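Local coordinates for protein 1,4-dihydroxy-6-naphtoate synthase (Archaeoglobus fulgidus, PDB 1ZBM) that probably converts cyclic dehypoxanthinylfutalosinate into 1,4-dihydroxy-6-naphthoate and dihydroxyacetone, a step in menaquinone biosynthesis, at residues L179-L185 and S252-L257; G86-P91 and L167-D171; R205-A209 and Y245-M249; K120-E124 and A266-I270. All blocks are in the same frame, centred on the assembly; numbering follows the deposited sequence.

Interaction 1 of 4, residues L179-L185 and S252-L257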
# COMPACT_ATOMS: atom_id res chain seq x y z
N LEU A 179 1.04 16.77 6.45
CA LEU A 179 0.95 16.42 5.04
C LEU A 179 0.33 15.02 4.93
O LEU A 179 0.33 14.26 5.90
CB LEU A 179 2.36 16.40 4.43
CG LEU A 179 3.12 17.72 4.42
CD1 LEU A 179 4.62 17.48 4.15
CD2 LEU A 179 2.51 18.64 3.35
N PRO A 180 -0.21 14.67 3.76
CA PRO A 180 -0.82 13.35 3.57
C PRO A 180 0.19 12.24 3.94
O PRO A 180 1.39 12.51 4.06
CB PRO A 180 -1.16 13.34 2.08
CG PRO A 180 -1.43 14.79 1.78
CD PRO A 180 -0.32 15.49 2.54
N LEU A 181 -0.28 11.01 4.12
CA LEU A 181 0.59 9.90 4.51
C LEU A 181 0.86 8.90 3.37
O LEU A 181 -0.03 8.10 3.02
CB LEU A 181 -0.05 9.15 5.69
CG LEU A 181 0.82 8.36 6.68
CD1 LEU A 181 -0.07 7.38 7.45
CD2 LEU A 181 1.92 7.63 5.96
N PRO A 182 2.08 8.90 2.79
CA PRO A 182 2.47 8.00 1.70
C PRO A 182 2.55 6.56 2.19
O PRO A 182 3.34 6.27 3.09
CB PRO A 182 3.85 8.50 1.29
CG PRO A 182 3.92 9.89 1.84
CD PRO A 182 3.19 9.80 3.14
N LEU A 183 1.76 5.65 1.62
CA LEU A 183 1.79 4.26 2.07
C LEU A 183 2.31 3.28 1.01
O LEU A 183 3.35 2.65 1.21
CB LEU A 183 0.40 3.82 2.51
CG LEU A 183 -0.16 4.59 3.71
CD1 LEU A 183 -1.63 4.31 3.83
CD2 LEU A 183 0.60 4.20 4.98
N GLY A 184 1.58 3.16 -0.09
CA GLY A 184 1.99 2.27 -1.15
C GLY A 184 2.32 3.11 -2.37
O GLY A 184 1.72 4.17 -2.57
N LEU A 185 3.27 2.67 -3.18
CA LEU A 185 3.65 3.43 -4.36
C LEU A 185 3.74 2.57 -5.61
O LEU A 185 3.91 1.35 -5.54
CB LEU A 185 5.02 4.08 -4.13
CG LEU A 185 5.27 4.96 -2.91
CD1 LEU A 185 6.77 5.20 -2.78
CD2 LEU A 185 4.53 6.28 -3.04
N SER A 252 2.65 18.02 -2.16
CA SER A 252 2.58 17.74 -0.72
C SER A 252 3.00 16.32 -0.39
O SER A 252 3.68 16.09 0.61
CB SER A 252 1.17 18.02 -0.18
OG SER A 252 0.19 17.15 -0.73
N VAL A 253 2.60 15.37 -1.23
CA VAL A 253 2.96 13.96 -1.02
C VAL A 253 4.45 13.75 -1.29
O VAL A 253 5.09 12.91 -0.65
CB VAL A 253 2.14 13.02 -1.94
CG1 VAL A 253 2.62 11.58 -1.79
CG2 VAL A 253 0.66 13.12 -1.60
N ASP A 254 5.01 14.50 -2.24
CA ASP A 254 6.45 14.37 -2.51
C ASP A 254 7.18 14.84 -1.25
O ASP A 254 8.19 14.27 -0.86
CB ASP A 254 6.92 15.25 -3.67
CG ASP A 254 6.37 14.83 -5.01
OD1 ASP A 254 6.24 13.61 -5.27
OD2 ASP A 254 6.09 15.74 -5.83
N ALA A 255 6.67 15.91 -0.64
CA ALA A 255 7.28 16.47 0.56
C ALA A 255 7.18 15.51 1.72
O ALA A 255 8.11 15.38 2.52
CB ALA A 255 6.62 17.79 0.91
N ALA A 256 6.03 14.83 1.82
CA ALA A 256 5.79 13.87 2.88
C ALA A 256 6.77 12.70 2.82
O ALA A 256 7.29 12.27 3.84
CB ALA A 256 4.37 13.37 2.81
N LEU A 257 7.04 12.19 1.62
CA LEU A 257 8.00 11.09 1.51
C LEU A 257 9.34 11.59 1.96
O LEU A 257 10.02 10.94 2.76
CB LEU A 257 8.14 10.63 0.07
CG LEU A 257 7.20 9.54 -0.44
CD1 LEU A 257 7.66 9.23 -1.87
CD2 LEU A 257 7.28 8.27 0.42
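Leu179 and Pro180, just before strand 181-189, and Pro182 within it, pack against helix 251-265; by this strand the chain returns to the first sheet of a two-lobed fold of the periplasmic-binding-protein type. The axes of the two short segments pass 7.8 Å apart at 80°, so the helix lies almost squarely across the strand. Leu179 straddles the helix surface with its two methyl branches: CD1 touches Ala255 CB at 3.8 Å, while CD2 rests against Ser252 CB. Its CG stands anti to the carbonyl carbon (chi1 -63°), which carries both branches toward the helix. Small residues suit the middle of this surface. Ala256 has just a methyl group, and this CB sits 3.3 Å from Pro180 O and 3.6 Å from Pro182 CG, so a methyl group suits this close approach to the backbone. The Pro182 ring presents two atoms, CG to Ala256 and CB to Leu257 CD2 at 3.5 Å. Pro180 brings its ring carbon CD beside Ser252 OG and its CB to Val253 CG2 at 4.1 Å, and further along the strand Leu185 CD1 reaches Leu257 CD1 at 4.2 Å. The grip across the two segments is therefore apolar, made of compact rings and branched chains. Leu181 and Leu183 point to the other face, where Leu181 meets Trp170 and Trp173 of helix 169-174. Strand 76-86 runs antiparallel alongside, with Leu183 and Gly184 forming a classic beta bulge opposite Ser84, and helix 66-69 adds Ala66 against Leu185 and Leu257.

Interaction 2 of 4, residues G86-P91 and L167-D171; sequences GDGYGP and LDLWD
Two torsions lay the Trp170 indole along the backbone of Gly88: chi1 of 162° swings CG away from its own amide nitrogen, and chi2 of -95° turns the ring flat to the passing chain. Gly88 N lies 3.2 Å above the ring plane, over its centre, and Gly88 CA makes a CH-pi contact 3.5 Å from the centroid of the five-membered ring. Tyr89 N covers the same face nearer the rim. Glycine suits the place of Gly88, where the positive phi would press a side chain against the preceding carbonyl oxygen. The Asp87 carboxylate runs beside the indole, its plane steeply inclined to the ring, and its OD2 is held by Tyr245 OH. An alanine in place of Trp170 is likely to leave the peptide at Gly88 without its aromatic cover and this crossing chain freer to shift. Where helix 169-174 begins, Asp168 is the N-cap, and its OD1 accepts from Asp171 N at 3.2 Å and weakly from Trp170 N. One water donates to that OD1 and to Pro91 O, and accepts from Trp170 N at 3.0 Å; a second bridges Gly88 O and, weakly, Asp168 OD2. Pro91 O also takes a weak bond from Leu169 N, 3.3 Å long. Beside it Pro91 CG and Leu169 CD1 are tightly packed at 3.4 Å, and Pro91 touches Ala115, a predicted substrate-binding residue. Segment 86-91 connects the two lobes and, as in relatives of this fold, is possibly part of the hinge. A neutral ring face, two waters and the N-cap thus hold backbone amides and carbonyls.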
# COMPACT_ATOMS: atom_id res chain seq x y z
N GLY A 86 -2.79 7.92 2.68
CA GLY A 86 -3.78 8.12 3.73
C GLY A 86 -3.89 9.60 4.00
O GLY A 86 -2.91 10.33 3.87
N ASP A 87 -5.08 10.05 4.35
CA ASP A 87 -5.31 11.46 4.64
C ASP A 87 -6.41 11.52 5.69
O ASP A 87 -7.59 11.66 5.36
CB ASP A 87 -5.74 12.18 3.35
CG ASP A 87 -5.57 13.70 3.42
OD1 ASP A 87 -4.90 14.18 4.36
OD2 ASP A 87 -6.08 14.39 2.52
N GLY A 88 -6.03 11.41 6.96
CA GLY A 88 -7.00 11.42 8.04
C GLY A 88 -7.30 9.99 8.48
O GLY A 88 -8.15 9.75 9.34
N TYR A 89 -6.59 9.06 7.87
CA TYR A 89 -6.72 7.63 8.13
C TYR A 89 -5.50 6.88 7.61
O TYR A 89 -4.73 7.42 6.81
CB TYR A 89 -7.95 7.08 7.43
CG TYR A 89 -8.03 7.47 5.97
CD1 TYR A 89 -7.13 6.95 5.02
CD2 TYR A 89 -9.02 8.35 5.53
CE1 TYR A 89 -7.24 7.30 3.67
CE2 TYR A 89 -9.13 8.70 4.19
CZ TYR A 89 -8.25 8.18 3.27
OH TYR A 89 -8.39 8.53 1.96
N GLY A 90 -5.35 5.63 8.04
CA GLY A 90 -4.24 4.80 7.61
C GLY A 90 -4.10 3.53 8.45
O GLY A 90 -5.06 3.13 9.10
N PRO A 91 -2.92 2.88 8.46
CA PRO A 91 -2.74 1.66 9.26
C PRO A 91 -2.89 1.89 10.75
O PRO A 91 -2.74 3.01 11.24
CB PRO A 91 -1.34 1.20 8.88
CG PRO A 91 -0.64 2.48 8.51
CD PRO A 91 -1.69 3.18 7.69
N LEU A 167 -3.22 2.19 18.79
CA LEU A 167 -2.26 3.12 18.17
C LEU A 167 -2.79 3.45 16.79
O LEU A 167 -2.90 2.58 15.92
CB LEU A 167 -0.86 2.50 18.05
CG LEU A 167 0.34 3.40 17.70
CD1 LEU A 167 1.59 2.54 17.44
CD2 LEU A 167 0.05 4.24 16.47
N ASP A 168 -3.13 4.72 16.58
CA ASP A 168 -3.63 5.15 15.28
C ASP A 168 -2.43 5.80 14.59
O ASP A 168 -2.08 6.94 14.89
CB ASP A 168 -4.78 6.16 15.44
CG ASP A 168 -5.45 6.50 14.13
OD1 ASP A 168 -4.75 6.93 13.18
OD2 ASP A 168 -6.70 6.33 14.04
N LEU A 169 -1.80 5.06 13.69
CA LEU A 169 -0.62 5.53 12.98
C LEU A 169 -0.81 6.88 12.29
O LEU A 169 0.15 7.64 12.14
CB LEU A 169 -0.13 4.47 11.99
CG LEU A 169 0.44 3.23 12.67
CD1 LEU A 169 0.68 2.14 11.66
CD2 LEU A 169 1.73 3.59 13.39
N TRP A 170 -2.02 7.18 11.86
CA TRP A 170 -2.23 8.47 11.23
C TRP A 170 -2.17 9.58 12.27
O TRP A 170 -1.61 10.64 12.01
CB TRP A 170 -3.57 8.55 10.49
CG TRP A 170 -3.96 9.99 10.23
CD1 TRP A 170 -4.77 10.76 11.00
CD2 TRP A 170 -3.45 10.84 9.20
NE1 TRP A 170 -4.81 12.04 10.52
CE2 TRP A 170 -4.00 12.12 9.41
CE3 TRP A 170 -2.58 10.65 8.11
CZ2 TRP A 170 -3.72 13.22 8.57
CZ3 TRP A 170 -2.30 11.74 7.28
CH2 TRP A 170 -2.87 13.00 7.52
N ASP A 171 -2.74 9.36 13.46
CA ASP A 171 -2.68 10.41 14.47
C ASP A 171 -1.23 10.66 14.83
O ASP A 171 -0.82 11.80 15.06
CB ASP A 171 -3.45 10.04 15.73
CG ASP A 171 -4.91 9.89 15.48
OD1 ASP A 171 -5.46 10.67 14.68
OD2 ASP A 171 -5.52 8.98 16.10
O HOH W 1 -8.06 8.05 11.36
O HOH W 2 -4.38 5.38 11.25

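Interaction 3 of 4, residues R205-A209 and Y245-M249; sequences RESIA and YTYNM
Tyr247 O, close to the C-terminal end of helix 244-247, accepts a hydrogen bond from Arg205 NE at 3.2 Å with an N-H...O angle of 157°. The oxygen lies in the guanidinium plane, only 8° out of it, and NE approaches nearly in line with the C=O bond. The next group round the same edge, NH2, reaches Asn248 OD1 at 2.6 Å, but the N-H is poorly aimed and this bond counts as weak; the amide plane stands 66° from that of the guanidinium. The extended run of Arg205 from CG to NE carries both donors past the ring to the carbonyl of Tyr247 and the amide of Asn248. On the way the two side chains, Arg205 and Tyr247, cross at about a right angle: CB of the arginine is 3.5 Å from Tyr247 CE1, and its CG lies over the face, 4.2 Å from the ring centroid, a CH-pi contact. The charged CZ is 5.7 Å from that centroid, at most a weak cation-pi attraction. Ala209 CB approaches the same ring atom CE1 at 4.0 Å, its small methyl leaving the large ring a place against helix 194-213. Deeper in, Ile208 CD1 packs on Thr246 O at 3.4 Å, and Ile208 also meets Met25 of helix 20-30. A leucine in place of Arg205 would probably leave Tyr247 O and Asn248 OD1 without these donors. Arginine suits the site because one residue gives aliphatic carbons to an aromatic face and N-H groups to a helix end, whose partly negative carbonyls its positive charge may favour.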
# COMPACT_ATOMS: atom_id res chain seq x y z
N ARG A 205 -3.09 6.04 -15.49
CA ARG A 205 -4.01 7.12 -15.13
C ARG A 205 -5.41 6.86 -15.65
O ARG A 205 -6.40 7.10 -14.95
CB ARG A 205 -3.50 8.45 -15.69
CG ARG A 205 -2.37 9.03 -14.89
CD ARG A 205 -1.89 10.33 -15.47
NE ARG A 205 -1.01 11.01 -14.51
CZ ARG A 205 -0.04 11.85 -14.85
NH1 ARG A 205 0.18 12.12 -16.13
NH2 ARG A 205 0.69 12.41 -13.91
N GLU A 206 -5.50 6.37 -16.88
CA GLU A 206 -6.79 6.09 -17.45
C GLU A 206 -7.52 5.03 -16.66
O GLU A 206 -8.73 5.12 -16.45
CB GLU A 206 -6.65 5.64 -18.90
CG GLU A 206 -7.98 5.57 -19.61
CD GLU A 206 -7.83 5.16 -21.05
OE1 GLU A 206 -6.99 5.77 -21.76
OE2 GLU A 206 -8.57 4.24 -21.48
N SER A 207 -6.79 4.01 -16.21
CA SER A 207 -7.43 2.93 -15.46
C SER A 207 -8.01 3.41 -14.13
O SER A 207 -9.09 2.97 -13.71
CB SER A 207 -6.43 1.79 -15.23
OG SER A 207 -7.10 0.61 -14.83
N ILE A 208 -7.29 4.32 -13.48
CA ILE A 208 -7.69 4.91 -12.20
C ILE A 208 -8.93 5.80 -12.38
O ILE A 208 -9.92 5.69 -11.64
CB ILE A 208 -6.54 5.77 -11.61
CG1 ILE A 208 -5.31 4.89 -11.37
CG2 ILE A 208 -6.99 6.46 -10.33
CD1 ILE A 208 -4.02 5.68 -11.16
N ALA A 209 -8.86 6.70 -13.36
CA ALA A 209 -9.97 7.59 -13.65
C ALA A 209 -11.21 6.78 -14.00
O ALA A 209 -12.32 7.14 -13.61
CB ALA A 209 -9.60 8.53 -14.81
N TYR A 245 -4.76 11.58 -5.24
CA TYR A 245 -3.36 11.29 -4.97
C TYR A 245 -2.84 10.14 -5.82
O TYR A 245 -1.67 10.12 -6.21
CB TYR A 245 -3.15 10.95 -3.49
CG TYR A 245 -3.51 12.04 -2.51
CD1 TYR A 245 -3.10 13.35 -2.70
CD2 TYR A 245 -4.23 11.74 -1.35
CE1 TYR A 245 -3.40 14.35 -1.77
CE2 TYR A 245 -4.54 12.73 -0.42
CZ TYR A 245 -4.12 14.03 -0.63
OH TYR A 245 -4.42 15.00 0.29
N THR A 246 -3.72 9.18 -6.09
CA THR A 246 -3.37 8.02 -6.89
C THR A 246 -3.28 8.42 -8.36
O THR A 246 -2.43 7.92 -9.10
CB THR A 246 -4.44 6.91 -6.74
OG1 THR A 246 -4.89 6.86 -5.38
CG2 THR A 246 -3.85 5.54 -7.11
N TYR A 247 -4.16 9.33 -8.79
CA TYR A 247 -4.14 9.75 -10.18
C TYR A 247 -2.87 10.51 -10.52
O TYR A 247 -2.31 10.34 -11.61
CB TYR A 247 -5.35 10.61 -10.50
CG TYR A 247 -5.45 10.96 -11.97
CD1 TYR A 247 -5.96 10.04 -12.89
CD2 TYR A 247 -5.03 12.20 -12.45
CE1 TYR A 247 -6.05 10.36 -14.25
CE2 TYR A 247 -5.11 12.52 -13.79
CZ TYR A 247 -5.62 11.60 -14.69
OH TYR A 247 -5.73 11.94 -16.01
N ASN A 248 -2.41 11.35 -9.60
CA ASN A 248 -1.20 12.15 -9.78
C ASN A 248 -0.65 12.58 -8.41
O ASN A 248 -1.32 13.30 -7.67
CB ASN A 248 -1.52 13.40 -10.62
CG ASN A 248 -0.28 14.17 -11.03
OD1 ASN A 248 0.64 13.61 -11.62
ND2 ASN A 248 -0.24 15.46 -10.72
N MSE A 249 0.56 12.15 -8.08
CA MSE A 249 1.13 12.50 -6.79
C MSE A 249 1.39 14.01 -6.71
O MSE A 249 2.23 14.54 -7.43
CB MSE A 249 2.44 11.74 -6.56
CG MSE A 249 2.92 11.74 -5.13
SE MSE A 249 4.59 10.77 -4.97
CE MSE A 249 3.87 8.97 -5.01

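Interaction 4 of 4, residues K120-E124 and A266-I270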
# COMPACT_ATOMS: atom_id res chain seq x y z
N LYS A 120 7.83 1.36 14.02
CA LYS A 120 9.19 1.44 14.53
C LYS A 120 9.59 2.87 14.91
O LYS A 120 10.54 3.06 15.66
CB LYS A 120 10.17 0.87 13.50
CG LYS A 120 10.01 -0.64 13.27
CD LYS A 120 10.46 -1.07 11.88
CE LYS A 120 11.93 -0.81 11.66
NZ LYS A 120 12.28 -0.93 10.22
N LEU A 121 8.86 3.86 14.40
CA LEU A 121 9.14 5.26 14.72
C LEU A 121 8.30 5.72 15.91
O LEU A 121 8.72 6.59 16.65
CB LEU A 121 8.81 6.16 13.53
CG LEU A 121 9.78 6.16 12.34
CD1 LEU A 121 9.11 6.86 11.18
CD2 LEU A 121 11.08 6.86 12.72
N ALA A 122 7.12 5.15 16.07
CA ALA A 122 6.24 5.55 17.17
C ALA A 122 6.57 4.80 18.46
O ALA A 122 6.43 5.36 19.54
CB ALA A 122 4.78 5.30 16.77
N VAL A 123 6.99 3.54 18.34
CA VAL A 123 7.35 2.70 19.48
C VAL A 123 8.76 2.19 19.21
O VAL A 123 8.95 1.27 18.40
CB VAL A 123 6.38 1.49 19.61
CG1 VAL A 123 6.53 0.83 20.97
CG2 VAL A 123 4.95 1.95 19.38
N GLU A 124 9.76 2.78 19.86
CA GLU A 124 11.15 2.40 19.64
C GLU A 124 11.65 1.22 20.44
O GLU A 124 12.85 1.04 20.60
CB GLU A 124 12.05 3.61 19.87
CG GLU A 124 11.64 4.47 21.04
CD GLU A 124 12.34 5.80 21.01
OE1 GLU A 124 12.27 6.48 19.96
OE2 GLU A 124 12.96 6.17 22.03
N ALA A 266 17.32 9.45 10.25
CA ALA A 266 17.68 9.99 11.58
C ALA A 266 17.62 8.98 12.72
O ALA A 266 18.17 9.24 13.80
CB ALA A 266 16.78 11.19 11.92
N LYS A 267 16.95 7.86 12.51
CA LYS A 267 16.87 6.84 13.54
C LYS A 267 17.55 5.56 13.10
O LYS A 267 17.48 4.56 13.79
CB LYS A 267 15.42 6.56 13.92
CG LYS A 267 14.79 7.64 14.80
CD LYS A 267 14.23 7.07 16.10
CE LYS A 267 15.34 6.49 16.98
NZ LYS A 267 14.82 5.95 18.28
N GLY A 268 18.21 5.60 11.94
CA GLY A 268 18.88 4.41 11.45
C GLY A 268 17.94 3.26 11.14
O GLY A 268 18.28 2.09 11.38
N LEU A 269 16.76 3.56 10.62
CA LEU A 269 15.83 2.48 10.29
C LEU A 269 16.05 1.95 8.88
O LEU A 269 15.69 0.82 8.58
CB LEU A 269 14.38 2.96 10.46
CG LEU A 269 13.80 2.76 11.86
CD1 LEU A 269 14.85 3.02 12.92
CD2 LEU A 269 12.60 3.67 12.04
N ILE A 270 16.66 2.78 8.03
CA ILE A 270 16.93 2.42 6.65
C ILE A 270 18.28 1.72 6.49
O ILE A 270 18.93 1.42 7.52
CB ILE A 270 16.89 3.67 5.72
CG1 ILE A 270 18.23 4.41 5.77
CG2 ILE A 270 15.80 4.62 6.15
CD1 ILE A 270 19.10 4.19 4.54
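Leu269 points between Lys120 and Leu121 and meets the two in different ways. Against Leu121 it crosses obliquely, methyl to methyl, the two CD2 atoms 3.6 Å apart. Against Lys120 it runs antiparallel, so that the chains slide past each other: Lys120 CB comes within 4.0 Å of Leu269 CD2, and further out Lys120 CE lies as close to Leu269 CG. Lysine fits this edge because its methylene groups can cover a leucine while the ammonium travels on beyond it. The third pair is polar. Glu124 and Lys267 cross at about a right angle, and Lys267 NZ forms a salt bridge with Glu124 OE1 at 3.1 Å. The ammonium comes from above the carboxylate plane, 71° out of it. Lys267 gets there by bending at chi2 and chi3, whereas Glu124 extends beyond CG from a chi1 of 39°, which aims it at the lysine. The turn that presents Lys267 and Leu269 on one side is a Schellman motif closing helix 251-265: Gly268, with positive phi, is its C-prime residue, and Leu269 N bonds back to Ala264 O. Trp172 of helix 169-174 also packs on Leu121. The contact joins the end of helix 251-265, which lies along the first lobe, to the end of helix 114-122 in the second. Chemically it is a small leucine-lined patch with a salt bridge at its margin; both charged partners are exposed, so solvent would be expected to screen their attraction, and the apolar contact of Leu121 with Leu269 probably contributes much of the adhesion.

From the N terminus, the chain first builds most of one sheet and leaves it through 86-91, and interaction 2 closes the loop that holds much of the second lobe when 167-171 returns to that crossing. Interaction 4 opens at 120-124 inside this loop and closes only at 266-270, so the two cross. Interaction 1, which begins at 179-185, follows interaction 2 in series and is nested within interaction 4; interaction 3 is nested within interaction 1. Interaction 1 lays helix 251-265 on the first sheet and interaction 3 joins helices 194-213 and 244-247 beside it, while 2 and 4 tie the lobes together. Interactions 1, 2 and 3 touch one another, Tyr245 reaching both Asp87 and Pro180.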